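Local coordinates for protein lipoxygenase (Cyanothece sp., PDB 5EK8) that probably inserts molecular oxygen into polyunsaturated fatty acids at a non-heme iron centre, as a 9R-lipoxygenase, at residues A[356-361]-A[567-572]; A[438-443]-A[562-567]; A[366-371]-A[396-401]; A[252-255]-A[260-263]. One frame throughout, in Å; residues are numbered along the deposited sequence.

Contact 1 (A[356-361]-A[567-572]). With FE2 (Fe (II) ion), chain B.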
loop_
_atom_site.group_PDB
_atom_site.type_symbol
_atom_site.label_atom_id
_atom_site.label_comp_id
_atom_site.label_asym_id
_atom_site.label_seq_id
_atom_site.Cartn_x
_atom_site.Cartn_y
_atom_site.Cartn_z
ATOM N N ALA A 356 5.785 9.643 -4.424
ATOM C CA ALA A 356 5.805 8.786 -5.612
ATOM C C ALA A 356 6.467 7.437 -5.338
ATOM O O ALA A 356 5.816 6.396 -5.394
ATOM C CB ALA A 356 6.516 9.485 -6.759
ATOM N N ILE A 357 7.760 7.468 -5.036
ATOM C CA ILE A 357 8.540 6.244 -4.885
ATOM C C ILE A 357 8.380 5.558 -3.522
ATOM O O ILE A 357 7.913 4.418 -3.448
ATOM C CB ILE A 357 10.043 6.500 -5.090
ATOM C CG1 ILE A 357 10.299 7.330 -6.347
ATOM C CG2 ILE A 357 10.779 5.188 -5.127
ATOM C CD1 ILE A 357 9.930 6.638 -7.625
ATOM N N GLU A 358 8.797 6.242 -2.456
ATOM C CA GLU A 358 8.839 5.652 -1.116
ATOM C C GLU A 358 7.467 5.224 -0.610
ATOM O O GLU A 358 7.317 4.181 0.030
ATOM C CB GLU A 358 9.460 6.639 -0.128
ATOM C CG GLU A 358 10.828 7.131 -0.541
ATOM C CD GLU A 358 11.756 5.989 -0.883
ATOM O OE1 GLU A 358 12.307 5.981 -2.008
ATOM O OE2 GLU A 358 11.928 5.099 -0.021
ATOM N N HIS A 359 6.465 6.034 -0.909
ATOM C CA HIS A 359 5.113 5.749 -0.480
ATOM C C HIS A 359 4.324 4.922 -1.486
ATOM O O HIS A 359 4.209 3.703 -1.352
ATOM C CB HIS A 359 4.376 7.048 -0.213
ATOM C CG HIS A 359 3.168 6.881 0.644
ATOM N ND1 HIS A 359 2.245 7.882 0.829
ATOM C CD2 HIS A 359 2.737 5.822 1.371
ATOM C CE1 HIS A 359 1.291 7.450 1.640
ATOM N NE2 HIS A 359 1.571 6.208 1.980
ATOM N N TYR A 360 3.767 5.601 -2.484
ATOM C CA TYR A 360 2.844 4.966 -3.418
ATOM C C TYR A 360 3.458 3.780 -4.154
ATOM O O TYR A 360 2.850 2.715 -4.244
ATOM C CB TYR A 360 2.328 5.982 -4.433
ATOM C CG TYR A 360 1.416 5.370 -5.471
ATOM C CD1 TYR A 360 0.135 4.943 -5.136
ATOM C CD2 TYR A 360 1.837 5.218 -6.785
ATOM C CE1 TYR A 360 -0.698 4.377 -6.089
ATOM C CE2 TYR A 360 1.017 4.658 -7.737
ATOM C CZ TYR A 360 -0.247 4.241 -7.389
ATOM O OH TYR A 360 -1.054 3.687 -8.353
ATOM N N ALA A 361 4.667 3.956 -4.668
ATOM C CA ALA A 361 5.300 2.893 -5.438
ATOM C C ALA A 361 5.785 1.746 -4.556
ATOM O O ALA A 361 5.390 0.595 -4.756
ATOM C CB ALA A 361 6.450 3.447 -6.246
ATOM N N THR A 567 3.734 -3.246 7.401
ATOM C CA THR A 567 3.606 -2.719 8.758
ATOM C C THR A 567 4.476 -1.482 8.988
ATOM O O THR A 567 4.038 -0.364 8.731
ATOM C CB THR A 567 3.963 -3.781 9.810
ATOM O OG1 THR A 567 5.319 -4.202 9.625
ATOM C CG2 THR A 567 3.038 -4.978 9.689
ATOM N N LEU A 568 5.704 -1.681 9.461
ATOM C CA LEU A 568 6.567 -0.559 9.830
ATOM C C LEU A 568 6.850 0.437 8.702
ATOM O O LEU A 568 6.747 1.637 8.916
ATOM C CB LEU A 568 7.900 -1.062 10.380
ATOM C CG LEU A 568 8.874 0.081 10.687
ATOM C CD1 LEU A 568 8.292 1.012 11.750
ATOM C CD2 LEU A 568 10.243 -0.436 11.105
ATOM N N TRP A 569 7.222 -0.044 7.521
ATOM C CA TRP A 569 7.599 0.858 6.437
ATOM C C TRP A 569 6.467 1.799 6.055
ATOM O O TRP A 569 6.634 3.021 6.066
ATOM C CB TRP A 569 8.049 0.077 5.198
ATOM C CG TRP A 569 8.347 0.985 4.045
ATOM C CD1 TRP A 569 7.585 1.169 2.925
ATOM C CD2 TRP A 569 9.468 1.865 3.916
ATOM N NE1 TRP A 569 8.174 2.102 2.100
ATOM C CE2 TRP A 569 9.333 2.539 2.686
ATOM C CE3 TRP A 569 10.579 2.143 4.716
ATOM C CZ2 TRP A 569 10.268 3.470 2.239
ATOM C CZ3 TRP A 569 11.511 3.067 4.267
ATOM C CH2 TRP A 569 11.346 3.720 3.043
ATOM N N HIS A 570 5.322 1.228 5.708
ATOM C CA HIS A 570 4.182 2.037 5.320
ATOM C C HIS A 570 3.740 2.937 6.463
ATOM O O HIS A 570 3.339 4.068 6.232
ATOM C CB HIS A 570 3.017 1.164 4.863
ATOM C CG HIS A 570 1.760 1.937 4.618
ATOM N ND1 HIS A 570 0.773 2.068 5.567
ATOM C CD2 HIS A 570 1.350 2.647 3.542
ATOM C CE1 HIS A 570 -0.203 2.816 5.081
ATOM N NE2 HIS A 570 0.122 3.177 3.856
ATOM N N THR A 571 3.810 2.428 7.690
ATOM C CA THR A 571 3.514 3.230 8.872
ATOM C C THR A 571 4.367 4.484 8.869
ATOM O O THR A 571 3.868 5.601 8.994
ATOM C CB THR A 571 3.781 2.457 10.183
ATOM O OG1 THR A 571 2.776 1.456 10.367
ATOM C CG2 THR A 571 3.762 3.401 11.369
ATOM N N TRP A 572 5.665 4.273 8.699
ATOM C CA TRP A 572 6.642 5.341 8.781
ATOM C C TRP A 572 6.420 6.375 7.700
ATOM O O TRP A 572 6.397 7.572 7.978
ATOM C CB TRP A 572 8.054 4.783 8.672
ATOM C CG TRP A 572 9.105 5.778 9.041
ATOM C CD1 TRP A 572 9.481 6.889 8.333
ATOM C CD2 TRP A 572 9.931 5.744 10.205
ATOM N NE1 TRP A 572 10.492 7.550 8.991
ATOM C CE2 TRP A 572 10.785 6.867 10.143
ATOM C CE3 TRP A 572 10.033 4.873 11.295
ATOM C CZ2 TRP A 572 11.724 7.142 11.128
ATOM C CZ3 TRP A 572 10.968 5.146 12.276
ATOM C CH2 TRP A 572 11.800 6.275 12.187
HETATM FE FE FE2 B . -0.567 5.067 2.382
#
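His-359 and His-570 mark the nearest approach of two helical turns, with their CA atoms 6.9 Å apart. The 356-361 turn is wider than an alpha turn: Ala-361 N bonds Ala-356 O, five residues back, at 2.8 Å. Segment 567-572 also starts with a pi-type turn. Wide turns of this kind around the metal ligands are a known lipoxygenase feature. The two imidazoles converge on one iron ion. His-359 NE2 and His-570 NE2 each bind the iron at 2.5 Å. Both rings point away from their own backbone nitrogens, His-570 with chi1 173°, which carries them inward to the metal. The NE2 atoms stay 3.8 Å apart, and the ring planes meet obliquely at 38°. His-364 and the C-terminal carboxylate of Ile-668 also bind the iron, while His-359 ND1 is hydrogen-bonded to Glu-355, a second-shell hold on the ring's rotation. Beside the site, Trp-569 NE1 donates to the main-chain Glu-358 O at 3.1 Å, a bent bond (144°). The Glu-358 carboxylate lies at the indole edge, with OE2 3.2 Å from Trp-569 CZ2, and is salt-bridged to Lys-362. The contact joins helix 337-377 to helix 549-574. Helix 421-432 packs against Ala-356, Ile-357 and Tyr-360, and the C-terminal stretch passes His-570 through Ile-666.

Contact 2 (A[438-443]-A[562-567])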
loop_
_atom_site.group_PDB
_atom_site.type_symbol
_atom_site.label_atom_id
_atom_site.label_comp_id
_atom_site.label_asym_id
_atom_site.label_seq_id
_atom_site.Cartn_x
_atom_site.Cartn_y
_atom_site.Cartn_z
ATOM N N LYS A 438 14.079 -11.033 -2.550
ATOM C CA LYS A 438 15.257 -11.844 -2.241
ATOM C C LYS A 438 16.454 -11.034 -1.757
ATOM O O LYS A 438 16.774 -9.982 -2.314
ATOM C CB LYS A 438 15.665 -12.682 -3.456
ATOM C CG LYS A 438 16.490 -13.903 -3.079
ATOM C CD LYS A 438 16.773 -14.800 -4.267
ATOM C CE LYS A 438 17.375 -16.122 -3.819
ATOM N NZ LYS A 438 17.710 -16.991 -4.980
ATOM N N ASP A 439 17.100 -11.547 -0.709
ATOM C CA ASP A 439 18.292 -10.946 -0.107
ATOM C C ASP A 439 18.082 -9.498 0.346
ATOM O O ASP A 439 19.044 -8.773 0.609
ATOM C CB ASP A 439 19.474 -11.017 -1.080
ATOM C CG ASP A 439 20.171 -12.373 -1.065
ATOM O OD1 ASP A 439 19.574 -13.354 -0.567
ATOM O OD2 ASP A 439 21.319 -12.456 -1.556
ATOM N N TRP A 440 16.822 -9.085 0.446
ATOM C CA TRP A 440 16.494 -7.733 0.873
ATOM C C TRP A 440 16.641 -7.603 2.389
ATOM O O TRP A 440 16.150 -8.441 3.144
ATOM C CB TRP A 440 15.073 -7.364 0.435
ATOM C CG TRP A 440 14.742 -5.908 0.586
ATOM C CD1 TRP A 440 14.758 -4.961 -0.394
ATOM C CD2 TRP A 440 14.341 -5.237 1.786
ATOM N NE1 TRP A 440 14.389 -3.740 0.119
ATOM C CE2 TRP A 440 14.133 -3.881 1.457
ATOM C CE3 TRP A 440 14.138 -5.649 3.107
ATOM C CZ2 TRP A 440 13.735 -2.936 2.402
ATOM C CZ3 TRP A 440 13.746 -4.711 4.042
ATOM C CH2 TRP A 440 13.544 -3.371 3.684
ATOM N N GLN A 441 17.323 -6.548 2.822
ATOM C CA GLN A 441 17.488 -6.260 4.244
ATOM C C GLN A 441 17.584 -4.749 4.465
ATOM O O GLN A 441 18.081 -4.026 3.600
ATOM C CB GLN A 441 18.724 -6.970 4.800
ATOM C CG GLN A 441 20.014 -6.598 4.102
ATOM C CD GLN A 441 21.208 -7.347 4.648
ATOM O OE1 GLN A 441 21.095 -8.098 5.617
ATOM N NE2 GLN A 441 22.368 -7.146 4.026
ATOM N N PRO A 442 17.088 -4.262 5.617
ATOM C CA PRO A 442 17.076 -2.823 5.899
ATOM C C PRO A 442 18.473 -2.213 5.973
ATOM O O PRO A 442 19.432 -2.900 6.332
ATOM C CB PRO A 442 16.380 -2.736 7.263
ATOM C CG PRO A 442 15.611 -4.003 7.390
ATOM C CD PRO A 442 16.439 -5.037 6.688
ATOM N N ARG A 443 18.571 -0.931 5.629
ATOM C CA ARG A 443 19.830 -0.190 5.691
ATOM C C ARG A 443 20.431 -0.205 7.095
ATOM O O ARG A 443 19.726 -0.438 8.075
ATOM C CB ARG A 443 19.614 1.255 5.239
ATOM C CG ARG A 443 18.727 2.061 6.185
ATOM C CD ARG A 443 18.113 3.279 5.501
ATOM N NE ARG A 443 17.164 2.902 4.454
ATOM C CZ ARG A 443 16.453 3.770 3.739
ATOM N NH1 ARG A 443 16.577 5.073 3.956
ATOM N NH2 ARG A 443 15.611 3.337 2.809
ATOM N N ILE A 562 7.353 -8.849 3.027
ATOM C CA ILE A 562 5.946 -8.472 3.032
ATOM C C ILE A 562 5.543 -7.816 4.346
ATOM O O ILE A 562 5.038 -6.688 4.360
ATOM C CB ILE A 562 5.038 -9.695 2.785
ATOM C CG1 ILE A 562 5.263 -10.250 1.377
ATOM C CG2 ILE A 562 3.571 -9.328 2.994
ATOM C CD1 ILE A 562 4.610 -11.603 1.144
ATOM N N ILE A 563 5.787 -8.520 5.449
ATOM C CA ILE A 563 5.409 -8.018 6.763
ATOM C C ILE A 563 6.089 -6.688 7.048
ATOM O O ILE A 563 5.460 -5.762 7.558
ATOM C CB ILE A 563 5.754 -9.020 7.880
ATOM C CG1 ILE A 563 4.905 -10.283 7.738
ATOM C CG2 ILE A 563 5.516 -8.397 9.244
ATOM C CD1 ILE A 563 5.232 -11.355 8.749
ATOM N N PHE A 564 7.367 -6.583 6.694
ATOM C CA PHE A 564 8.111 -5.355 6.953
ATOM C C PHE A 564 7.490 -4.168 6.250
ATOM O O PHE A 564 7.300 -3.113 6.856
ATOM C CB PHE A 564 9.571 -5.479 6.524
ATOM C CG PHE A 564 10.389 -4.249 6.818
ATOM C CD1 PHE A 564 10.550 -3.251 5.865
ATOM C CD2 PHE A 564 10.988 -4.085 8.058
ATOM C CE1 PHE A 564 11.302 -2.119 6.140
ATOM C CE2 PHE A 564 11.745 -2.958 8.339
ATOM C CZ PHE A 564 11.898 -1.972 7.379
ATOM N N HIS A 565 7.171 -4.331 4.972
ATOM C CA HIS A 565 6.676 -3.183 4.226
ATOM C C HIS A 565 5.201 -2.877 4.466
ATOM O O HIS A 565 4.777 -1.734 4.316
ATOM C CB HIS A 565 6.953 -3.377 2.741
ATOM C CG HIS A 565 8.402 -3.244 2.401
ATOM N ND1 HIS A 565 9.288 -4.297 2.500
ATOM C CD2 HIS A 565 9.136 -2.172 2.021
ATOM C CE1 HIS A 565 10.498 -3.884 2.169
ATOM N NE2 HIS A 565 10.433 -2.598 1.874
ATOM N N THR A 566 4.423 -3.881 4.855
ATOM C CA THR A 566 3.006 -3.657 5.114
ATOM C C THR A 566 2.766 -3.076 6.505
ATOM O O THR A 566 1.712 -2.493 6.764
ATOM C CB THR A 566 2.193 -4.953 4.975
ATOM O OG1 THR A 566 2.812 -5.988 5.749
ATOM C CG2 THR A 566 2.109 -5.368 3.516
ATOM N N THR A 567 3.734 -3.246 7.401
ATOM C CA THR A 567 3.606 -2.719 8.758
ATOM C C THR A 567 4.476 -1.482 8.988
ATOM O O THR A 567 4.038 -0.364 8.731
ATOM C CB THR A 567 3.963 -3.781 9.810
ATOM O OG1 THR A 567 5.319 -4.202 9.625
ATOM C CG2 THR A 567 3.038 -4.978 9.689
#
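This is a buried aromatic contact in which Trp-440 and Pro-442, on the loop between helices 421-432 and 451-473, pack against Phe-564 and His-565 of helix 549-574. His-565 turns its edge to the indole. Its CE1 sits 3.3 Å above the plane of Trp-440, off centre toward the rim, and the ring planes are 66° apart. This is an edge-to-face pair, with Trp-440 CZ2 3.4 Å from His-565 NE2. Phe-564 meets the same indole from another side: its CE1 lies 3.6 Å from Trp-440 CH2, at the indole edge. Those two rings are oblique, with planes at 51°. Trp-440, Phe-564 and His-565 thus form an aromatic cluster between the loop and the helix that carries the iron ligand His-570. With chi1 at -168°, the Trp-440 side chain stretches away from its own nitrogen and extends the indole toward the helix. Pro-442 adds its CG at 4.1 Å from Phe-564 CE2. The other nitrogen of His-565, ND1, is hydrogen-bonded to His-561 O, one turn back, and this holds the imidazole in place. His-561 also meets the Trp-440 indole edge-to-face. Trp-440 O receives a hydrogen bond from Gln-557, and Tyr-452 of helix 451-473 packs on Phe-564.

Contact 3 (A[366-371]-A[396-401]); sequences QMEQYA and NINRRG
Glu-368 and Asn-398 carry this contact with a single hydrogen bond. Asn-398 ND2 donates to Glu-368 OE2 at 2.6 Å. The bond is fairly straight (166°), and the acceptor lies in the plane of the amide. The donor meets OE2 on its anti side, 33° out of the carboxylate plane. The carboxylate and amide planes are 30° apart.

Van der Waals contact accompanies the bond. The two side chains run antiparallel alongside one another. Each end consequently rests against the base of the other: Asn-398 ND2 is 3.4 Å from Glu-368 CB, and Glu-368 OE2 is 3.2 Å from Asn-398 CB. The CA atoms of Glu-368 and Asn-398 are 8.0 Å apart. Glu-368 spans this gap because its chain stays extended beyond CG.

Charge and further polar bonds complete the site. Glu-368 OE2 also forms a salt bridge with Arg-173, and OE1 accepts from Ile-174 N. These partners are consistent with an ionised, buried carboxylate. Asn-398 OD1 is hydrogen-bonded to His-364 ND1, and His-364 is an iron ligand. Asn-398 is therefore a second-shell residue. Glu-368 holds its amide NH2 through OE2, while OD1 faces His-364.

The pair bridges helix 337-377 and helix 394-404. Helix 549-574 packs on Met-367 and Tyr-370, helix 383-391 touches Tyr-370 and Ala-371, and the loop around Arg-173 and Ile-174 borders Glu-368.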
loop_
_atom_site.group_PDB
_atom_site.type_symbol
_atom_site.label_atom_id
_atom_site.label_comp_id
_atom_site.label_asym_id
_atom_site.label_seq_id
_atom_site.Cartn_x
_atom_site.Cartn_y
_atom_site.Cartn_z
ATOM N N GLN A 366 3.861 -2.167 -4.699
ATOM C CA GLN A 366 4.697 -3.349 -4.543
ATOM C C GLN A 366 4.008 -4.422 -3.700
ATOM O O GLN A 366 4.216 -5.614 -3.915
ATOM C CB GLN A 366 6.051 -2.993 -3.924
ATOM C CG GLN A 366 7.025 -4.167 -3.942
ATOM C CD GLN A 366 8.258 -3.962 -3.083
ATOM O OE1 GLN A 366 9.059 -4.885 -2.905
ATOM N NE2 GLN A 366 8.424 -2.752 -2.550
ATOM N N MET A 367 3.173 -4.005 -2.754
ATOM C CA MET A 367 2.539 -4.965 -1.856
ATOM C C MET A 367 1.206 -5.491 -2.390
ATOM O O MET A 367 0.755 -6.566 -1.982
ATOM C CB MET A 367 2.340 -4.349 -0.470
ATOM C CG MET A 367 3.632 -4.125 0.316
ATOM S SD MET A 367 4.565 -5.634 0.652
ATOM C CE MET A 367 5.885 -5.513 -0.554
ATOM N N GLU A 368 0.575 -4.753 -3.303
ATOM C CA GLU A 368 -0.690 -5.228 -3.864
ATOM C C GLU A 368 -0.529 -6.576 -4.573
ATOM O O GLU A 368 -1.414 -7.427 -4.499
ATOM C CB GLU A 368 -1.301 -4.205 -4.833
ATOM C CG GLU A 368 -2.534 -4.750 -5.561
ATOM C CD GLU A 368 -3.545 -3.692 -5.947
ATOM O OE1 GLU A 368 -4.645 -4.069 -6.406
ATOM O OE2 GLU A 368 -3.252 -2.490 -5.792
ATOM N N GLN A 369 0.605 -6.778 -5.243
ATOM C CA GLN A 369 0.841 -8.016 -5.987
ATOM C C GLN A 369 0.903 -9.206 -5.033
ATOM O O GLN A 369 0.334 -10.279 -5.302
ATOM C CB GLN A 369 2.126 -7.917 -6.822
ATOM C CG GLN A 369 3.423 -7.783 -6.044
ATOM C CD GLN A 369 4.618 -7.451 -6.934
ATOM O OE1 GLN A 369 4.691 -7.881 -8.090
ATOM N NE2 GLN A 369 5.560 -6.678 -6.394
ATOM N N TYR A 370 1.567 -8.997 -3.900
ATOM C CA TYR A 370 1.648 -10.013 -2.870
ATOM C C TYR A 370 0.281 -10.265 -2.271
ATOM O O TYR A 370 -0.053 -11.401 -1.949
ATOM C CB TYR A 370 2.628 -9.604 -1.783
ATOM C CG TYR A 370 4.055 -9.583 -2.247
ATOM C CD1 TYR A 370 4.756 -10.771 -2.458
ATOM C CD2 TYR A 370 4.710 -8.382 -2.470
ATOM C CE1 TYR A 370 6.073 -10.759 -2.884
ATOM C CE2 TYR A 370 6.019 -8.357 -2.897
ATOM C CZ TYR A 370 6.696 -9.547 -3.102
ATOM O OH TYR A 370 8.003 -9.500 -3.518
ATOM N N ALA A 371 -0.507 -9.205 -2.118
ATOM C CA ALA A 371 -1.872 -9.356 -1.618
ATOM C C ALA A 371 -2.696 -10.256 -2.533
ATOM O O ALA A 371 -3.205 -11.300 -2.107
ATOM C CB ALA A 371 -2.541 -8.000 -1.471
ATOM N N ASN A 396 -8.385 -2.119 -1.710
ATOM C CA ASN A 396 -9.361 -1.054 -1.543
ATOM C C ASN A 396 -8.712 0.321 -1.630
ATOM O O ASN A 396 -9.152 1.180 -2.400
ATOM C CB ASN A 396 -10.090 -1.199 -0.203
ATOM C CG ASN A 396 -10.805 -2.535 -0.061
ATOM O OD1 ASN A 396 -11.469 -3.003 -0.991
ATOM N ND2 ASN A 396 -10.661 -3.163 1.107
ATOM N N ILE A 397 -7.657 0.525 -0.847
ATOM C CA ILE A 397 -7.035 1.841 -0.777
ATOM C C ILE A 397 -6.316 2.172 -2.080
ATOM O O ILE A 397 -6.315 3.326 -2.508
ATOM C CB ILE A 397 -6.055 1.966 0.421
ATOM C CG1 ILE A 397 -5.503 3.390 0.511
ATOM C CG2 ILE A 397 -4.924 0.965 0.333
ATOM C CD1 ILE A 397 -6.574 4.463 0.637
ATOM N N ASN A 398 -5.731 1.170 -2.730
ATOM C CA ASN A 398 -5.095 1.427 -4.020
ATOM C C ASN A 398 -6.126 1.806 -5.086
ATOM O O ASN A 398 -5.931 2.762 -5.858
ATOM C CB ASN A 398 -4.283 0.215 -4.466
ATOM C CG ASN A 398 -3.023 0.032 -3.651
ATOM O OD1 ASN A 398 -2.672 0.886 -2.834
ATOM N ND2 ASN A 398 -2.329 -1.081 -3.872
ATOM N N ARG A 399 -7.230 1.067 -5.110
ATOM C CA ARG A 399 -8.318 1.359 -6.035
ATOM C C ARG A 399 -8.909 2.744 -5.771
ATOM O O ARG A 399 -9.365 3.419 -6.693
ATOM C CB ARG A 399 -9.404 0.286 -5.936
ATOM C CG ARG A 399 -10.619 0.538 -6.807
ATOM C CD ARG A 399 -10.233 0.703 -8.263
ATOM N NE ARG A 399 -11.381 1.069 -9.089
ATOM C CZ ARG A 399 -11.736 2.318 -9.370
ATOM N NH1 ARG A 399 -11.029 3.334 -8.891
ATOM N NH2 ARG A 399 -12.797 2.551 -10.131
ATOM N N ARG A 400 -8.886 3.168 -4.510
ATOM C CA ARG A 400 -9.343 4.508 -4.151
ATOM C C ARG A 400 -8.358 5.567 -4.644
ATOM O O ARG A 400 -8.752 6.613 -5.165
ATOM C CB ARG A 400 -9.534 4.622 -2.636
ATOM C CG ARG A 400 -9.817 6.036 -2.137
ATOM C CD ARG A 400 -11.066 6.624 -2.775
ATOM N NE ARG A 400 -11.347 7.962 -2.267
ATOM C CZ ARG A 400 -12.278 8.771 -2.761
ATOM N NH1 ARG A 400 -13.020 8.380 -3.790
ATOM N NH2 ARG A 400 -12.463 9.972 -2.232
ATOM N N GLY A 401 -7.072 5.279 -4.472
ATOM C CA GLY A 401 -6.014 6.156 -4.929
ATOM C C GLY A 401 -6.058 6.346 -6.430
ATOM O O GLY A 401 -5.611 7.372 -6.942
#

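Contact 4 (A[252-255]-A[260-263]); sequences LRVL and PCLL
Val-254 sets its CG1 branch beside the carbonyl carbon (chi1 159°), and Cys-261 keeps SG beside its backbone nitrogen (chi1 -63°). These two settings bring the branches side by side: Val-254 CG1 lies 4.0 Å from both CB and SG of Cys-261. The same methyl meets Leu-263 CD2 at 4.2 Å. Val-254 is thus the apolar centre of the contact. A main-chain bond fixes the two segments. Cys-261 N donates to Val-254 O at 2.9 Å. This bond joins the last part of helix 247-256 to the chain that follows. Next to it, Pro-260 CB rests 3.4 Å from Leu-255 O. One water spans the segments, donating to Leu-255 O at 3.0 Å and to Cys-261 O at 2.8 Å. The carbonyls near the helix end are therefore served by the returning loop and by this water. The result is a compact helix-to-strand connection. It is plain structural packing, with the Pro-260 side chain about 9 Å from that of the iron ligand His-359. Leu-263 leads into strand 264-266 and forms backbone hydrogen bonds with Tyr-516. Strand 272-277 covers Cys-261 and Leu-263 through Met-275, and Leu-304 of strand 303-313 touches Leu-255 and Leu-263.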
loop_
_atom_site.group_PDB
_atom_site.type_symbol
_atom_site.label_atom_id
_atom_site.label_comp_id
_atom_site.label_asym_id
_atom_site.label_seq_id
_atom_site.Cartn_x
_atom_site.Cartn_y
_atom_site.Cartn_z
ATOM N N LEU A 252 18.325 15.943 10.230
ATOM C CA LEU A 252 17.483 14.983 10.936
ATOM C C LEU A 252 16.343 14.460 10.061
ATOM O O LEU A 252 16.038 13.271 10.085
ATOM C CB LEU A 252 16.916 15.601 12.213
ATOM C CG LEU A 252 17.877 15.625 13.398
ATOM C CD1 LEU A 252 17.224 16.280 14.589
ATOM C CD2 LEU A 252 18.340 14.213 13.741
ATOM N N ARG A 253 15.727 15.343 9.280
ATOM C CA ARG A 253 14.585 14.941 8.463
ATOM C C ARG A 253 15.028 14.286 7.166
ATOM O O ARG A 253 14.289 13.494 6.580
ATOM C CB ARG A 253 13.680 16.136 8.171
ATOM C CG ARG A 253 13.051 16.733 9.419
ATOM C CD ARG A 253 12.555 15.652 10.377
ATOM N NE ARG A 253 11.321 15.023 9.914
ATOM C CZ ARG A 253 10.703 14.030 10.547
ATOM N NH1 ARG A 253 9.579 13.521 10.056
ATOM N NH2 ARG A 253 11.210 13.541 11.669
ATOM N N VAL A 254 16.233 14.615 6.713
ATOM C CA VAL A 254 16.813 13.891 5.592
ATOM C C VAL A 254 17.009 12.433 5.996
ATOM O O VAL A 254 16.721 11.511 5.226
ATOM C CB VAL A 254 18.152 14.507 5.143
ATOM C CG1 VAL A 254 18.977 13.497 4.356
ATOM C CG2 VAL A 254 17.903 15.757 4.312
ATOM N N LEU A 255 17.473 12.236 7.228
ATOM C CA LEU A 255 17.741 10.897 7.751
ATOM C C LEU A 255 16.484 10.101 8.090
ATOM O O LEU A 255 16.347 8.940 7.700
ATOM C CB LEU A 255 18.617 10.982 9.001
ATOM C CG LEU A 255 20.117 11.190 8.800
ATOM C CD1 LEU A 255 20.803 11.300 10.152
ATOM C CD2 LEU A 255 20.723 10.063 7.963
ATOM N N PRO A 260 12.966 8.859 4.163
ATOM C CA PRO A 260 14.246 8.645 4.831
ATOM C C PRO A 260 15.295 8.292 3.794
ATOM O O PRO A 260 15.315 7.166 3.294
ATOM C CB PRO A 260 13.966 7.474 5.784
ATOM C CG PRO A 260 12.568 6.973 5.435
ATOM C CD PRO A 260 12.151 7.638 4.157
ATOM N N CYS A 261 16.151 9.255 3.478
ATOM C CA CYS A 261 17.080 9.137 2.361
ATOM C C CYS A 261 18.154 8.073 2.568
ATOM O O CYS A 261 18.847 8.064 3.581
ATOM C CB CYS A 261 17.740 10.493 2.095
ATOM S SG CYS A 261 16.578 11.800 1.591
ATOM N N LEU A 262 18.274 7.168 1.600
ATOM C CA LEU A 262 19.383 6.225 1.573
ATOM C C LEU A 262 20.549 6.920 0.889
ATOM O O LEU A 262 20.628 6.963 -0.336
ATOM C CB LEU A 262 18.997 4.934 0.844
ATOM C CG LEU A 262 19.808 3.665 1.123
ATOM C CD1 LEU A 262 19.025 2.438 0.690
ATOM C CD2 LEU A 262 21.140 3.694 0.410
ATOM N N LEU A 263 21.448 7.476 1.693
ATOM C CA LEU A 263 22.500 8.351 1.186
ATOM C C LEU A 263 23.571 7.648 0.352
ATOM O O LEU A 263 23.766 6.435 0.439
ATOM C CB LEU A 263 23.175 9.078 2.352
ATOM C CG LEU A 263 22.327 10.083 3.132
ATOM C CD1 LEU A 263 23.223 10.882 4.052
ATOM C CD2 LEU A 263 21.557 11.005 2.200
HETATM O O HOH W 1 17.764 6.967 5.911
#

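From the N terminus, contact 4 closes first, a short loop between helix 247-256 and strand 264-266. Contact 1 opens later, on helix 337-377, and closes some 200 residues on, on helix 549-574. Contacts 3 and 2 both lie within that long loop, in series. Contact 3 closes early, bringing helix 394-404 back to helix 337-377. Contact 2 then ties the loop after helix 421-432 to helix 549-574 and shares Thr-567 with contact 1. Met-367 packs against His-565 and Thr-566, linking contacts 3 and 2. Pro-260 touches Trp-569 and Trp-572, and its O is hydrogen-bonded to Arg-443, so contact 4 meets contacts 1 and 2. Contacts 3 and 4 do not touch.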